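Local atomic coordinates of aerobactin synthase IucC (Klebsiella pneumoniae, PDB entry 6CN7), a protein that catalyses the ATP-dependent attachment of a second N-acetyl-N-hydroxylysine to N-citryl-N-acetyl-N-hydroxylysine, yielding the siderophore aerobactin. Residues Gly318-Gly323 against Pro437-Leu442; Glu324-Tyr329 against Val351-Asn356; Gln401-Val406 against Gln510-Val515; Leu414-Val419 against Phe456-Ser461. The protein carries 5 engineered substitutions. One frame throughout, in Å; residues are numbered along the deposited sequence.

Contact 1: residues Gly318-Gly323 against Pro437-Leu442; sequences GAVILG and PQRVLL
Val320 pairs in parallel with the strand that carries Val440 and Leu442. Its N donates to Val440 O at 2.9 Å. Val320 O accepts from Leu442 N at 2.9 Å, with an almost straight N-H...O angle of 175°. Leu322 N follows with a 2.8 Å bond to Leu442 O. One residue thus bonds to both neighbours of Leu441, the usual pattern of parallel beta strands.

The side chains alternate. On one face of the sheet Val320 CB meets Leu441 CG at 3.9 Å. On the other, Ile321 CD1 meets Leu442 CD1 at 4.1 Å. Ala319 CB touches Val440 CG1 at 3.7 Å. The Arg439 side chain passes Gly318, with Arg439 CD 3.2 Å from Gly318 O. Val320 CG2 meets the guanidinium at its edge, in plane, 3.9 Å from Arg439 NE. A salt bridge ties Arg439 NH1 to Glu365.

Farther out, Phe308 of helix 291-310 packs on Ala319, Ile321 and Leu442. Helix 395-417 adds Val405 against Val440 and Leu410 against Leu442. Strand 320-321 is an outer strand of a four-stranded mixed sheet. Gly318, the first residue after helix 312-317, has positive phi. The main-chain bonds link a segment of the IucA/IucC region to one of the FhuF-like region, and they satisfy buried polar atoms between largely apolar side chains.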
loop_
_atom_site.group_PDB
_atom_site.type_symbol
_atom_site.label_atom_id
_atom_site.label_comp_id
_atom_site.label_asym_id
_atom_site.label_seq_id
_atom_site.Cartn_x
_atom_site.Cartn_y
_atom_site.Cartn_z
ATOM N N GLY A 318 0.817 -43.748 -12.444
ATOM C CA GLY A 318 0.088 -42.684 -13.098
ATOM C C GLY A 318 0.550 -41.286 -12.750
ATOM O O GLY A 318 0.012 -40.322 -13.306
ATOM N N ALA A 319 1.535 -41.144 -11.864
ATOM C CA ALA A 319 1.957 -39.826 -11.403
ATOM C C ALA A 319 2.325 -38.924 -12.575
ATOM O O ALA A 319 2.982 -39.350 -13.527
ATOM C CB ALA A 319 3.146 -39.961 -10.450
ATOM N N VAL A 320 1.899 -37.667 -12.490
ATOM C CA VAL A 320 2.117 -36.680 -13.540
ATOM C C VAL A 320 2.992 -35.563 -12.992
ATOM O O VAL A 320 2.832 -35.140 -11.841
ATOM C CB VAL A 320 0.782 -36.113 -14.066
ATOM C CG1 VAL A 320 1.025 -35.002 -15.090
ATOM C CG2 VAL A 320 -0.069 -37.221 -14.670
ATOM N N ILE A 321 3.912 -35.084 -13.823
ATOM C CA ILE A 321 4.782 -33.961 -13.497
ATOM C C ILE A 321 4.311 -32.765 -14.315
ATOM O O ILE A 321 4.510 -32.720 -15.535
ATOM C CB ILE A 321 6.255 -34.285 -13.785
ATOM C CG1 ILE A 321 6.747 -35.417 -12.874
ATOM C CG2 ILE A 321 7.129 -33.044 -13.626
ATOM C CD1 ILE A 321 6.783 -35.071 -11.394
ATOM N N LEU A 322 3.689 -31.796 -13.651
ATOM C CA LEU A 322 3.299 -30.559 -14.310
ATOM C C LEU A 322 4.528 -29.677 -14.492
ATOM O O LEU A 322 5.258 -29.408 -13.532
ATOM C CB LEU A 322 2.225 -29.835 -13.497
ATOM C CG LEU A 322 0.904 -30.602 -13.355
ATOM C CD1 LEU A 322 -0.043 -29.896 -12.403
ATOM C CD2 LEU A 322 0.239 -30.795 -14.709
ATOM N N GLY A 323 4.758 -29.232 -15.727
ATOM C CA GLY A 323 5.987 -28.561 -16.082
ATOM C C GLY A 323 5.888 -27.042 -16.047
ATOM O O GLY A 323 4.812 -26.454 -15.967
ATOM N N PRO A 437 -9.505 -41.695 -6.427
ATOM C CA PRO A 437 -8.299 -41.015 -6.928
ATOM C C PRO A 437 -7.658 -41.814 -8.055
ATOM O O PRO A 437 -7.229 -42.952 -7.858
ATOM C CB PRO A 437 -7.389 -40.943 -5.694
ATOM C CG PRO A 437 -7.892 -41.983 -4.767
ATOM C CD PRO A 437 -9.359 -42.116 -5.021
ATOM N N GLN A 438 -7.596 -41.208 -9.242
ATOM C CA GLN A 438 -7.042 -41.875 -10.416
ATOM C C GLN A 438 -5.521 -41.874 -10.383
ATOM O O GLN A 438 -4.885 -42.915 -10.573
ATOM C CB GLN A 438 -7.534 -41.184 -11.691
ATOM C CG GLN A 438 -9.041 -41.031 -11.789
ATOM C CD GLN A 438 -9.737 -42.324 -12.159
ATOM O OE1 GLN A 438 -9.397 -42.960 -13.154
ATOM N NE2 GLN A 438 -10.719 -42.719 -11.360
ATOM N N ARG A 439 -4.928 -40.706 -10.149
ATOM C CA ARG A 439 -3.482 -40.556 -10.127
ATOM C C ARG A 439 -3.158 -39.224 -9.468
ATOM O O ARG A 439 -4.042 -38.400 -9.220
ATOM C CB ARG A 439 -2.891 -40.643 -11.536
ATOM C CG ARG A 439 -3.500 -39.681 -12.543
ATOM C CD ARG A 439 -3.114 -40.101 -13.948
ATOM N NE ARG A 439 -3.471 -39.117 -14.966
ATOM C CZ ARG A 439 -4.641 -39.074 -15.593
ATOM N NH1 ARG A 439 -5.591 -39.955 -15.306
ATOM N NH2 ARG A 439 -4.865 -38.143 -16.510
ATOM N N VAL A 440 -1.878 -39.025 -9.178
ATOM C CA VAL A 440 -1.417 -37.819 -8.502
ATOM C C VAL A 440 -0.766 -36.896 -9.521
ATOM O O VAL A 440 -0.171 -37.342 -10.509
ATOM C CB VAL A 440 -0.445 -38.150 -7.350
ATOM C CG1 VAL A 440 0.898 -38.647 -7.882
ATOM C CG2 VAL A 440 -0.260 -36.945 -6.450
ATOM N N LEU A 441 -0.895 -35.591 -9.287
ATOM C CA LEU A 441 -0.260 -34.566 -10.104
ATOM C C LEU A 441 0.634 -33.726 -9.205
ATOM O O LEU A 441 0.168 -33.174 -8.202
ATOM C CB LEU A 441 -1.298 -33.682 -10.799
ATOM C CG LEU A 441 -2.005 -34.244 -12.038
ATOM C CD1 LEU A 441 -2.952 -35.374 -11.680
ATOM C CD2 LEU A 441 -2.750 -33.138 -12.755
ATOM N N LEU A 442 1.912 -33.639 -9.559
ATOM C CA LEU A 442 2.890 -32.873 -8.802
ATOM C C LEU A 442 3.300 -31.649 -9.608
ATOM O O LEU A 442 3.419 -31.717 -10.836
ATOM C CB LEU A 442 4.115 -33.730 -8.477
ATOM C CG LEU A 442 3.789 -35.103 -7.883
ATOM C CD1 LEU A 442 5.037 -35.958 -7.805
ATOM C CD2 LEU A 442 3.144 -34.961 -6.513
#

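Contact 2: residues Glu324-Tyr329 against Val351-Asn356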
loop_
_atom_site.group_PDB
_atom_site.type_symbol
_atom_site.label_atom_id
_atom_site.label_comp_id
_atom_site.label_asym_id
_atom_site.label_seq_id
_atom_site.Cartn_x
_atom_site.Cartn_y
_atom_site.Cartn_z
ATOM N N GLU A 324 7.064 -26.411 -16.104
ATOM C CA GLU A 324 7.207 -24.960 -16.203
ATOM C C GLU A 324 7.830 -24.637 -17.557
ATOM O O GLU A 324 9.062 -24.562 -17.679
ATOM C CB GLU A 324 8.069 -24.416 -15.064
ATOM C CG GLU A 324 7.427 -24.544 -13.693
ATOM C CD GLU A 324 8.288 -23.965 -12.586
ATOM O OE1 GLU A 324 9.435 -23.558 -12.874
ATOM O OE2 GLU A 324 7.812 -23.913 -11.430
ATOM N N PRO A 325 7.029 -24.444 -18.609
ATOM C CA PRO A 325 7.620 -24.257 -19.944
ATOM C C PRO A 325 8.305 -22.915 -20.136
ATOM O O PRO A 325 9.218 -22.823 -20.966
ATOM C CB PRO A 325 6.419 -24.415 -20.884
ATOM C CG PRO A 325 5.232 -24.087 -20.042
ATOM C CD PRO A 325 5.563 -24.558 -18.661
ATOM N N ALA A 326 7.898 -21.874 -19.413
ATOM C CA ALA A 326 8.447 -20.542 -19.620
ATOM C C ALA A 326 8.676 -19.857 -18.282
ATOM O O ALA A 326 7.919 -20.048 -17.327
ATOM C CB ALA A 326 7.523 -19.683 -20.493
ATOM N N ALA A 327 9.732 -19.049 -18.230
ATOM C CA ALA A 327 10.086 -18.302 -17.033
ATOM C C ALA A 327 10.850 -17.053 -17.448
ATOM O O ALA A 327 11.387 -16.971 -18.556
ATOM C CB ALA A 327 10.925 -19.146 -16.068
ATOM N N GLY A 328 10.892 -16.077 -16.546
ATOM C CA GLY A 328 11.591 -14.839 -16.831
ATOM C C GLY A 328 11.854 -14.037 -15.579
ATOM O O GLY A 328 11.153 -14.168 -14.570
ATOM N N TYR A 329 12.888 -13.203 -15.655
ATOM C CA TYR A 329 13.201 -12.258 -14.590
ATOM C C TYR A 329 14.065 -11.149 -15.173
ATOM O O TYR A 329 14.526 -11.229 -16.315
ATOM C CB TYR A 329 13.898 -12.944 -13.410
ATOM C CG TYR A 329 15.231 -13.574 -13.744
ATOM C CD1 TYR A 329 16.396 -12.818 -13.761
ATOM C CD2 TYR A 329 15.327 -14.931 -14.027
ATOM C CE1 TYR A 329 17.616 -13.391 -14.060
ATOM C CE2 TYR A 329 16.544 -15.514 -14.326
ATOM C CZ TYR A 329 17.686 -14.740 -14.341
ATOM O OH TYR A 329 18.900 -15.315 -14.639
ATOM N N VAL A 351 8.153 -13.573 -14.157
ATOM C CA VAL A 351 6.945 -14.348 -14.420
ATOM C C VAL A 351 7.335 -15.804 -14.620
ATOM O O VAL A 351 8.393 -16.106 -15.180
ATOM C CB VAL A 351 6.178 -13.809 -15.647
ATOM C CG1 VAL A 351 7.044 -13.887 -16.900
ATOM C CG2 VAL A 351 4.868 -14.568 -15.841
ATOM N N ILE A 352 6.469 -16.704 -14.160
ATOM C CA ILE A 352 6.620 -18.137 -14.370
ATOM C C ILE A 352 5.295 -18.675 -14.886
ATOM O O ILE A 352 4.236 -18.376 -14.323
ATOM C CB ILE A 352 7.032 -18.868 -13.077
ATOM C CG1 ILE A 352 8.405 -18.385 -12.609
ATOM C CG2 ILE A 352 7.039 -20.384 -13.293
ATOM C CD1 ILE A 352 8.786 -18.873 -11.224
ATOM N N TRP A 353 5.353 -19.461 -15.957
ATOM C CA TRP A 353 4.173 -20.102 -16.522
ATOM C C TRP A 353 4.182 -21.578 -16.148
ATOM O O TRP A 353 5.187 -22.269 -16.349
ATOM C CB TRP A 353 4.133 -19.931 -18.040
ATOM C CG TRP A 353 3.972 -18.503 -18.463
ATOM C CD1 TRP A 353 4.969 -17.609 -18.728
ATOM C CD2 TRP A 353 2.739 -17.800 -18.665
ATOM N NE1 TRP A 353 4.433 -16.394 -19.084
ATOM C CE2 TRP A 353 3.066 -16.485 -19.053
ATOM C CE3 TRP A 353 1.391 -18.155 -18.556
ATOM C CZ2 TRP A 353 2.096 -15.525 -19.332
ATOM C CZ3 TRP A 353 0.428 -17.200 -18.834
ATOM C CH2 TRP A 353 0.785 -15.901 -19.217
ATOM N N ARG A 354 3.068 -22.050 -15.596
ATOM C CA ARG A 354 2.953 -23.412 -15.101
ATOM C C ARG A 354 1.876 -24.168 -15.863
ATOM O O ARG A 354 0.911 -23.583 -16.363
ATOM C CB ARG A 354 2.616 -23.443 -13.611
ATOM C CG ARG A 354 3.809 -23.294 -12.695
ATOM C CD ARG A 354 3.399 -23.605 -11.273
ATOM N NE ARG A 354 4.487 -23.424 -10.322
ATOM C CZ ARG A 354 4.339 -23.514 -9.005
ATOM N NH1 ARG A 354 5.382 -23.336 -8.205
ATOM N NH2 ARG A 354 3.146 -23.777 -8.485
ATOM N N GLU A 355 2.054 -25.481 -15.930
ATOM C CA GLU A 355 1.117 -26.361 -16.611
ATOM C C GLU A 355 -0.099 -26.604 -15.724
ATOM O O GLU A 355 0.036 -27.058 -14.584
ATOM C CB GLU A 355 1.814 -27.673 -16.959
ATOM C CG GLU A 355 1.231 -28.407 -18.140
ATOM C CD GLU A 355 2.089 -29.580 -18.564
ATOM O OE1 GLU A 355 3.191 -29.741 -18.001
ATOM O OE2 GLU A 355 1.662 -30.342 -19.456
ATOM N N ASN A 356 -1.281 -26.291 -16.244
ATOM C CA ASN A 356 -2.533 -26.527 -15.537
ATOM C C ASN A 356 -2.908 -28.008 -15.631
ATOM O O ASN A 356 -2.690 -28.634 -16.669
ATOM C CB ASN A 356 -3.643 -25.659 -16.138
ATOM C CG ASN A 356 -4.975 -25.795 -15.415
ATOM O OD1 ASN A 356 -5.392 -26.890 -15.042
ATOM N ND2 ASN A 356 -5.662 -24.673 -15.239
#
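Glu324 lies beside Arg354 where strands 326-330 and 350-355 pair antiparallel in a larger sheet. The two side chains point the same way. Glu324 OE2 is 3.5 Å from Arg354 NE, a long salt bridge, and the carboxylate and guanidinium planes are only 17° apart. Arg354 NH1 also forms a salt bridge with Asp444 and lies close to Lys275, so the two acids probably offset this cluster of positive charge. The Glu324 CD atom rests on Ile352 CG2 at 3.9 Å.

Pro325 brings its CD to 3.3 Å from Trp353 O. Ala326 O accepts from Trp353 N at 3.0 Å, and Ala326 CB approaches Trp353 CD1 at 3.7 Å. Trp180 of strand 178-180 packs on both of these side chains. Ala327 sits in a non-hydrogen-bonded pair with Ile352, and its backbone bonds to Arg181 on its other side. Gly328 pairs with Val351. The bond from Gly328 N to Val351 O is weak, bent to 129°. The return bond, Val351 N to Gly328 O, spans 3.1 Å, with the donor 44° out of the carbonyl plane.

Contact 3: residues Gln401-Val406 against Gln510-Val515; sequences QLFRVV and QLLAAV
Phe403 and Leu512 cross at about a right angle. Leu512 lays one methyl, CD1, over a face of the ring, placed there by a chi2 of 58°. CD1 stands 3.7 Å above the ring plane, offset toward the rim. This is a CH-pi contact, with Leu512 CD1 about 4.0 Å from the centroid of the Phe403 ring.

The ring also reaches the backbone of the partner helix. Phe403 CD2 is 3.6 Å from Leu512 CA, and Phe403 CE2 is 3.6 Å from Leu512 N. The side chain of Leu511 joins in, its CB 4.0 Å from Phe403 CE2. Phe508, one turn before Leu512, meets the Phe403 ring edge-to-face and probably helps to hold its orientation.

The contact is helix-to-helix packing between helices 395-417 and 505-521, both in the FhuF-like region. The axes of 401-406 and 510-515 come within 9.4 Å and cross at -46°. No hydrogen bond passes between the two segments. Leu512 also touches Phe487 and Leu491 of helix 475-499.

Val515 sits a turn farther along and spreads its two methyls over neighbouring residues. Its CG2 packs on Phe403 CB at 4.0 Å. Its CG1, anti to the backbone N (chi1 170°), touches Arg404 CG at 3.8 Å. The Arg404 and Val515 side chains cross at about a right angle. Here the arginine offers an aliphatic carbon; Arg404 itself is exposed, while Val515 is buried and also meets Thr400 and Val408.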
loop_
_atom_site.group_PDB
_atom_site.type_symbol
_atom_site.label_atom_id
_atom_site.label_comp_id
_atom_site.label_asym_id
_atom_site.label_seq_id
_atom_site.Cartn_x
_atom_site.Cartn_y
_atom_site.Cartn_z
ATOM N N GLN A 401 -5.991 -47.529 -2.391
ATOM C CA GLN A 401 -5.810 -46.856 -3.674
ATOM C C GLN A 401 -5.130 -45.504 -3.490
ATOM O O GLN A 401 -4.213 -45.153 -4.240
ATOM C CB GLN A 401 -7.163 -46.693 -4.367
ATOM C CG GLN A 401 -7.095 -46.065 -5.752
ATOM C CD GLN A 401 -6.399 -46.952 -6.758
ATOM O OE1 GLN A 401 -6.119 -48.122 -6.490
ATOM N NE2 GLN A 401 -6.114 -46.399 -7.930
ATOM N N LEU A 402 -5.567 -44.730 -2.493
ATOM C CA LEU A 402 -4.952 -43.431 -2.234
ATOM C C LEU A 402 -3.466 -43.576 -1.929
ATOM O O LEU A 402 -2.646 -42.782 -2.406
ATOM C CB LEU A 402 -5.666 -42.735 -1.074
ATOM C CG LEU A 402 -5.085 -41.394 -0.610
ATOM C CD1 LEU A 402 -5.240 -40.329 -1.686
ATOM C CD2 LEU A 402 -5.745 -40.951 0.682
ATOM N N PHE A 403 -3.100 -44.582 -1.131
ATOM C CA PHE A 403 -1.703 -44.744 -0.742
ATOM C C PHE A 403 -0.843 -45.179 -1.922
ATOM O O PHE A 403 0.310 -44.749 -2.047
ATOM C CB PHE A 403 -1.597 -45.753 0.402
ATOM C CG PHE A 403 -2.275 -45.312 1.673
ATOM C CD1 PHE A 403 -2.383 -43.968 1.997
ATOM C CD2 PHE A 403 -2.802 -46.245 2.548
ATOM C CE1 PHE A 403 -3.003 -43.567 3.164
ATOM C CE2 PHE A 403 -3.423 -45.850 3.718
ATOM C CZ PHE A 403 -3.523 -44.509 4.027
ATOM N N ARG A 404 -1.380 -46.033 -2.795
ATOM C CA ARG A 404 -0.627 -46.443 -3.977
ATOM C C ARG A 404 -0.464 -45.289 -4.958
ATOM O O ARG A 404 0.523 -45.242 -5.703
ATOM C CB ARG A 404 -1.320 -47.623 -4.657
ATOM C CG ARG A 404 -1.508 -48.844 -3.765
ATOM C CD ARG A 404 -2.446 -49.850 -4.413
ATOM N NE ARG A 404 -1.841 -50.462 -5.589
ATOM C CZ ARG A 404 -2.515 -51.063 -6.563
ATOM N NH1 ARG A 404 -3.841 -51.133 -6.527
ATOM N NH2 ARG A 404 -1.856 -51.589 -7.585
ATOM N N VAL A 405 -1.409 -44.350 -4.966
ATOM C CA VAL A 405 -1.361 -43.234 -5.907
ATOM C C VAL A 405 -0.386 -42.157 -5.437
ATOM O O VAL A 405 0.289 -41.519 -6.249
ATOM C CB VAL A 405 -2.779 -42.666 -6.099
ATOM C CG1 VAL A 405 -2.739 -41.283 -6.749
ATOM C CG2 VAL A 405 -3.616 -43.623 -6.941
ATOM N N VAL A 406 -0.296 -41.933 -4.130
ATOM C CA VAL A 406 0.424 -40.789 -3.568
ATOM C C VAL A 406 1.787 -41.193 -3.019
ATOM O O VAL A 406 2.811 -40.632 -3.408
ATOM C CB VAL A 406 -0.434 -40.106 -2.479
ATOM C CG1 VAL A 406 0.332 -38.951 -1.838
ATOM C CG2 VAL A 406 -1.748 -39.609 -3.065
ATOM N N GLN A 510 -1.974 -49.384 9.316
ATOM C CA GLN A 510 -1.711 -50.747 8.860
ATOM C C GLN A 510 -1.801 -50.832 7.343
ATOM O O GLN A 510 -0.963 -51.471 6.696
ATOM C CB GLN A 510 -2.702 -51.724 9.496
ATOM C CG GLN A 510 -2.367 -52.148 10.914
ATOM C CD GLN A 510 -3.448 -53.023 11.521
ATOM O OE1 GLN A 510 -4.546 -53.139 10.976
ATOM N NE2 GLN A 510 -3.143 -53.644 12.653
ATOM N N LEU A 511 -2.815 -50.190 6.756
ATOM C CA LEU A 511 -2.978 -50.210 5.306
ATOM C C LEU A 511 -1.825 -49.497 4.610
ATOM O O LEU A 511 -1.354 -49.949 3.560
ATOM C CB LEU A 511 -4.311 -49.569 4.921
ATOM C CG LEU A 511 -5.555 -50.461 4.979
ATOM C CD1 LEU A 511 -5.836 -50.940 6.384
ATOM C CD2 LEU A 511 -6.755 -49.705 4.437
ATOM N N LEU A 512 -1.362 -48.381 5.174
ATOM C CA LEU A 512 -0.234 -47.668 4.583
ATOM C C LEU A 512 1.027 -48.521 4.622
ATOM O O LEU A 512 1.765 -48.608 3.634
ATOM C CB LEU A 512 -0.011 -46.342 5.312
ATOM C CG LEU A 512 1.186 -45.508 4.847
ATOM C CD1 LEU A 512 1.079 -45.174 3.366
ATOM C CD2 LEU A 512 1.307 -44.237 5.677
ATOM N N ALA A 513 1.290 -49.161 5.763
ATOM C CA ALA A 513 2.471 -50.012 5.882
ATOM C C ALA A 513 2.398 -51.191 4.921
ATOM O O ALA A 513 3.415 -51.597 4.347
ATOM C CB ALA A 513 2.617 -50.503 7.320
ATOM N N ALA A 514 1.203 -51.755 4.733
ATOM C CA ALA A 514 1.054 -52.873 3.808
ATOM C C ALA A 514 1.349 -52.444 2.376
ATOM O O ALA A 514 2.014 -53.170 1.629
ATOM C CB ALA A 514 -0.353 -53.458 3.915
ATOM N N VAL A 515 0.860 -51.269 1.973
ATOM C CA VAL A 515 1.187 -50.744 0.651
ATOM C C VAL A 515 2.689 -50.534 0.523
ATOM O O VAL A 515 3.280 -50.788 -0.533
ATOM C CB VAL A 515 0.403 -49.443 0.386
ATOM C CG1 VAL A 515 0.901 -48.751 -0.880
ATOM C CG2 VAL A 515 -1.080 -49.740 0.266
#

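Contact 4: residues Leu414-Val419 against Phe456-Ser461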
loop_
_atom_site.group_PDB
_atom_site.type_symbol
_atom_site.label_atom_id
_atom_site.label_comp_id
_atom_site.label_asym_id
_atom_site.label_seq_id
_atom_site.Cartn_x
_atom_site.Cartn_y
_atom_site.Cartn_z
ATOM N N LEU A 414 12.445 -41.315 -4.116
ATOM C CA LEU A 414 13.500 -41.067 -3.137
ATOM C C LEU A 414 14.499 -42.218 -3.088
ATOM O O LEU A 414 15.713 -42.003 -3.186
ATOM C CB LEU A 414 12.883 -40.835 -1.757
ATOM C CG LEU A 414 13.859 -40.786 -0.575
ATOM C CD1 LEU A 414 14.863 -39.658 -0.751
ATOM C CD2 LEU A 414 13.109 -40.637 0.738
ATOM N N CYS A 415 14.008 -43.449 -2.928
ATOM C CA CYS A 415 14.907 -44.572 -2.677
ATOM C C CYS A 415 15.717 -44.950 -3.909
ATOM O O CYS A 415 16.848 -45.431 -3.775
ATOM C CB CYS A 415 14.111 -45.775 -2.182
ATOM S SG CYS A 415 13.249 -45.468 -0.633
ATOM N N ARG A 416 15.167 -44.750 -5.106
ATOM C CA ARG A 416 15.861 -45.129 -6.332
ATOM C C ARG A 416 16.741 -44.009 -6.871
ATOM O O ARG A 416 17.865 -44.267 -7.313
ATOM C CB ARG A 416 14.846 -45.547 -7.397
ATOM C CG ARG A 416 15.435 -45.794 -8.796
ATOM C CD ARG A 416 15.380 -47.258 -9.163
ATOM N NE ARG A 416 15.815 -47.511 -10.537
ATOM C CZ ARG A 416 15.013 -47.842 -11.544
ATOM N NH1 ARG A 416 13.705 -47.982 -11.360
ATOM N NH2 ARG A 416 15.525 -48.051 -12.751
ATOM N N TYR A 417 16.255 -42.770 -6.839
ATOM C CA TYR A 417 16.951 -41.649 -7.452
ATOM C C TYR A 417 17.504 -40.657 -6.437
ATOM O O TYR A 417 18.106 -39.656 -6.837
ATOM C CB TYR A 417 16.011 -40.926 -8.422
ATOM C CG TYR A 417 15.452 -41.826 -9.500
ATOM C CD1 TYR A 417 16.233 -42.214 -10.578
ATOM C CD2 TYR A 417 14.145 -42.288 -9.438
ATOM C CE1 TYR A 417 15.734 -43.040 -11.564
ATOM C CE2 TYR A 417 13.632 -43.111 -10.423
ATOM C CZ TYR A 417 14.433 -43.483 -11.482
ATOM O OH TYR A 417 13.931 -44.304 -12.463
ATOM N N GLY A 418 17.320 -40.901 -5.143
ATOM C CA GLY A 418 17.838 -39.990 -4.136
ATOM C C GLY A 418 17.264 -38.593 -4.225
ATOM O O GLY A 418 17.949 -37.625 -3.879
ATOM N N VAL A 419 16.020 -38.463 -4.678
ATOM C CA VAL A 419 15.376 -37.171 -4.894
ATOM C C VAL A 419 14.199 -37.058 -3.939
ATOM O O VAL A 419 13.385 -37.982 -3.839
ATOM C CB VAL A 419 14.908 -37.010 -6.353
ATOM C CG1 VAL A 419 14.158 -35.696 -6.538
ATOM C CG2 VAL A 419 16.091 -37.088 -7.307
ATOM N N PHE A 456 24.271 -41.722 -5.981
ATOM C CA PHE A 456 23.516 -42.797 -6.612
ATOM C C PHE A 456 23.797 -42.811 -8.110
ATOM O O PHE A 456 23.771 -41.749 -8.744
ATOM C CB PHE A 456 22.018 -42.625 -6.383
ATOM C CG PHE A 456 21.581 -42.829 -4.953
ATOM C CD1 PHE A 456 22.474 -43.248 -3.978
ATOM C CD2 PHE A 456 20.260 -42.607 -4.591
ATOM C CE1 PHE A 456 22.059 -43.436 -2.672
ATOM C CE2 PHE A 456 19.840 -42.795 -3.287
ATOM C CZ PHE A 456 20.742 -43.210 -2.327
ATOM N N PRO A 457 24.071 -43.971 -8.716
ATOM C CA PRO A 457 24.215 -43.998 -10.180
ATOM C C PRO A 457 23.007 -43.425 -10.898
ATOM O O PRO A 457 23.157 -42.745 -11.922
ATOM C CB PRO A 457 24.400 -45.490 -10.487
ATOM C CG PRO A 457 24.904 -46.088 -9.224
ATOM C CD PRO A 457 24.280 -45.300 -8.115
ATOM N N GLU A 458 21.806 -43.674 -10.374
ATOM C CA GLU A 458 20.585 -43.182 -10.995
ATOM C C GLU A 458 20.505 -41.661 -11.006
ATOM O O GLU A 458 19.600 -41.112 -11.643
ATOM C CB GLU A 458 19.364 -43.758 -10.273
ATOM C CG GLU A 458 19.311 -45.281 -10.237
ATOM C CD GLU A 458 20.049 -45.876 -9.049
ATOM O OE1 GLU A 458 20.814 -45.139 -8.393
ATOM O OE2 GLU A 458 19.862 -47.081 -8.768
ATOM N N MET A 459 21.422 -40.971 -10.326
ATOM C CA MET A 459 21.445 -39.515 -10.300
ATOM C C MET A 459 22.428 -38.910 -11.294
ATOM O O MET A 459 22.448 -37.684 -11.446
ATOM C CB MET A 459 21.800 -39.018 -8.895
ATOM C CG MET A 459 20.622 -38.482 -8.123
ATOM S SD MET A 459 21.100 -37.826 -6.513
ATOM C CE MET A 459 21.955 -36.344 -7.029
ATOM N N ASP A 460 23.242 -39.727 -11.963
ATOM C CA ASP A 460 24.219 -39.189 -12.902
ATOM C C ASP A 460 23.557 -38.440 -14.052
ATOM O O ASP A 460 24.194 -37.576 -14.663
ATOM C CB ASP A 460 25.097 -40.316 -13.446
ATOM C CG ASP A 460 26.014 -40.901 -12.390
ATOM O OD1 ASP A 460 26.033 -40.372 -11.257
ATOM O OD2 ASP A 460 26.717 -41.888 -12.691
ATOM N N SER A 461 22.295 -38.747 -14.357
ATOM C CA SER A 461 21.592 -38.100 -15.457
ATOM C C SER A 461 21.193 -36.664 -15.146
ATOM O O SER A 461 20.765 -35.947 -16.058
ATOM C CB SER A 461 20.343 -38.907 -15.816
ATOM O OG SER A 461 20.669 -40.257 -16.098
#
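Arg416 O lies against the carboxylate of Glu458, and Arg529 of helix 527-532 joins the two. Arg529 NH1 donates to Arg416 O and to Cys415 O, and its NH2 forms a salt bridge with Glu458 OE1. Arg416 O and Glu458 OE1 are 3.3 Å apart, two acceptors with no bond between them. The Glu458 chain bends at CG (chi2 88°), which sets CD 3.2 Å from Arg416 O.

Tyr417 and Glu458 cross at about a right angle. Tyr417 CD1 is 3.5 Å from Glu458 CB, and Glu458 O lies at the ring edge, in plane. Arg416 CG sits over the centre of one ring face. Asp311 takes a salt bridge from Arg416 NH1 and a hydrogen bond with Tyr417 OH, holding this pair together.

At the end of helix 395-417 the chain turns at Gly418 with positive phi. Phe456 comes in edge first, its CD2 3.4 Å from Gly418 N. Arg529 also makes a cation-pi contact with the Phe456 ring. Met459 CG approaches Tyr417 O at 3.1 Å.

The contact fits the short 3-10 segment 457-459 to a helix C-terminus without a direct hydrogen bond. Arg416 O and the Glu458 carboxylate lie close as two acceptors, and the positive charge of Arg529 probably offsets their repulsion.

How the contacts relate
Residues 318-323 run straight into 324-329, and contact 2 lies within the loop that contact 1 closes; their centres are 18 Å apart. They touch where Gly323 N reaches Glu355 OE1 at 2.8 Å, a probable hydrogen bond. Contact 1 also touches contact 3, with Val440 CG1 3.4 Å from Val405 O, so strand 436-442 lies against helix 395-417. That helix serves contacts 3 and 4, whose centres are 23 Å apart and whose nearest atoms are about 10 Å apart. Contact 2 lies about 16 Å from contact 3 and about 14 Å from contact 4 between nearest atoms. Contact 1 thus stands between the sheet of contact 2 and the helical packing of contact 3.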